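PDB 3BY9: sensor protein from Vibrio cholerae, which is the periplasmic sensor domain of the histidine kinase DctB, which binds C4-dicarboxylates such as succinate and probably controls autophosphorylation of the kinase on a histidine. Local coordinates for residues A[9-12]-A[13-17]. Sequence-based numbering, arbitrary orientation.
Sequences LNEH and QSQLD
L9 and Q13, E11 and Q15, and H12 and L16 are joined by i to i+4 backbone hydrogen bonds within one unbroken alpha-helical run, with L16 N reaching H12 O at 2.8 Å, while the bond from S14 N to N10 O is weak. Q13 adds a second link to L9: its chain bends at chi2 (-58°) and folds back toward the N-terminus, and a water accepts from Q13 NE2 and donates to L9 O, at 2.9 and 2.7 Å respectively. L9 O therefore takes two donors, the amide N of Q13 and the water, while Q13 OE1 is held by R243. On another side of the helix, Q15, beside E11 and H12, runs out extended beyond CG, its NE2 near the plane of the H12 imidazole at the ring edge. H12 ND1 and Q15 NE2 are 3.4 Å apart, but the angle is poor for a hydrogen bond; ring and amide planes are turned 55° from each other. Both polar ends find partners in the rest of the domain: H12 NE2 bonds weakly to I239 O, Q15 OE1 to S164 OG. E11 sets CG anti to its amide nitrogen (chi1 175°) and then bends, bringing OE2 within 3.6 Å of Q15 CG; OE2 also forms a salt bridge with R18. L9, H12, Q15 and L16, apolar and polar together, are buried against strands 238-245 and 250-257, whereas N10 and E11 are exposed. Long N-terminal helix 5-27 thus packs on the antiparallel sheet of the membrane-proximal PAS-like (PDC) module, one of two in DctB-type sensor domains.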
loop_
_atom_site.group_PDB
_atom_site.type_symbol
_atom_site.label_atom_id
_atom_site.label_comp_id
_atom_site.label_asym_id
_atom_site.label_seq_id
_atom_site.Cartn_x
_atom_site.Cartn_y
_atom_site.Cartn_z
ATOM N N LEU A 9 21.203 -16.929 -7.281
ATOM C CA LEU A 9 20.693 -16.555 -5.954
ATOM C C LEU A 9 21.476 -15.371 -5.408
ATOM O O LEU A 9 20.934 -14.526 -4.684
ATOM C CB LEU A 9 20.862 -17.736 -4.969
ATOM C CG LEU A 9 19.971 -18.932 -5.285
ATOM C CD1 LEU A 9 20.307 -20.045 -4.243
ATOM C CD2 LEU A 9 18.472 -18.514 -5.153
ATOM N N ASN A 10 22.771 -15.312 -5.720
ATOM C CA ASN A 10 23.587 -14.198 -5.222
ATOM C C ASN A 10 23.128 -12.908 -5.860
ATOM O O ASN A 10 23.048 -11.867 -5.178
ATOM C CB ASN A 10 25.071 -14.451 -5.530
ATOM C CG ASN A 10 25.650 -15.599 -4.693
ATOM O OD1 ASN A 10 25.034 -16.063 -3.719
ATOM N ND2 ASN A 10 26.834 -16.056 -5.064
ATOM N N GLU A 11 22.854 -12.947 -7.159
ATOM C CA GLU A 11 22.382 -11.756 -7.886
ATOM C C GLU A 11 21.011 -11.349 -7.355
ATOM O O GLU A 11 20.713 -10.165 -7.220
ATOM C CB GLU A 11 22.285 -12.052 -9.391
ATOM C CG GLU A 11 21.683 -10.897 -10.234
ATOM C CD GLU A 11 22.388 -9.527 -10.062
ATOM O OE1 GLU A 11 23.527 -9.418 -9.548
ATOM O OE2 GLU A 11 21.780 -8.517 -10.474
ATOM N N HIS A 12 20.181 -12.328 -7.032
ATOM C CA HIS A 12 18.870 -12.005 -6.470
ATOM C C HIS A 12 19.058 -11.168 -5.206
ATOM O O HIS A 12 18.289 -10.235 -4.943
ATOM C CB HIS A 12 18.152 -13.269 -6.043
ATOM C CG HIS A 12 17.315 -13.930 -7.089
ATOM N ND1 HIS A 12 17.255 -13.547 -8.426
ATOM C CD2 HIS A 12 16.463 -14.972 -6.959
ATOM C CE1 HIS A 12 16.394 -14.336 -9.052
ATOM N NE2 HIS A 12 15.901 -15.198 -8.185
ATOM N N GLN A 13 20.025 -11.545 -4.362
ATOM C CA GLN A 13 20.241 -10.790 -3.128
ATOM C C GLN A 13 20.581 -9.337 -3.429
ATOM O O GLN A 13 20.142 -8.430 -2.731
ATOM C CB GLN A 13 21.345 -11.428 -2.265
ATOM C CG GLN A 13 20.885 -12.714 -1.558
ATOM C CD GLN A 13 19.686 -12.459 -0.663
ATOM O OE1 GLN A 13 19.767 -11.646 0.251
ATOM N NE2 GLN A 13 18.574 -13.138 -0.923
ATOM N N SER A 14 21.358 -9.104 -4.485
ATOM C CA SER A 14 21.711 -7.739 -4.840
ATOM C C SER A 14 20.504 -6.992 -5.408
ATOM O O SER A 14 20.323 -5.786 -5.164
ATOM C CB SER A 14 22.856 -7.753 -5.843
ATOM O OG SER A 14 24.057 -8.138 -5.191
ATOM N N GLN A 15 19.689 -7.688 -6.195
ATOM C CA GLN A 15 18.487 -7.050 -6.733
ATOM C C GLN A 15 17.562 -6.665 -5.606
ATOM O O GLN A 15 16.983 -5.572 -5.637
ATOM C CB GLN A 15 17.734 -7.982 -7.662
ATOM C CG GLN A 15 18.509 -8.291 -8.943
ATOM C CD GLN A 15 17.691 -9.223 -9.813
ATOM O OE1 GLN A 15 16.764 -8.797 -10.524
ATOM N NE2 GLN A 15 17.989 -10.489 -9.729
ATOM N N LEU A 16 17.406 -7.564 -4.625
ATOM C CA LEU A 16 16.510 -7.261 -3.504
ATOM C C LEU A 16 17.072 -6.083 -2.690
ATOM O O LEU A 16 16.318 -5.224 -2.183
ATOM C CB LEU A 16 16.323 -8.510 -2.583
ATOM C CG LEU A 16 15.530 -9.671 -3.235
ATOM C CD1 LEU A 16 15.579 -10.985 -2.449
ATOM C CD2 LEU A 16 14.060 -9.182 -3.376
ATOM N N ASP A 17 18.390 -6.037 -2.530
ATOM C CA ASP A 17 18.993 -4.916 -1.780
ATOM C C ASP A 17 18.684 -3.585 -2.498
ATOM O O ASP A 17 18.238 -2.613 -1.872
ATOM C CB ASP A 17 20.524 -5.051 -1.709
ATOM C CG ASP A 17 21.007 -6.090 -0.724
ATOM O OD1 ASP A 17 20.212 -6.624 0.084
ATOM O OD2 ASP A 17 22.249 -6.354 -0.768
HETATM O O HOH W 1 18.831 -15.117 -3.095
#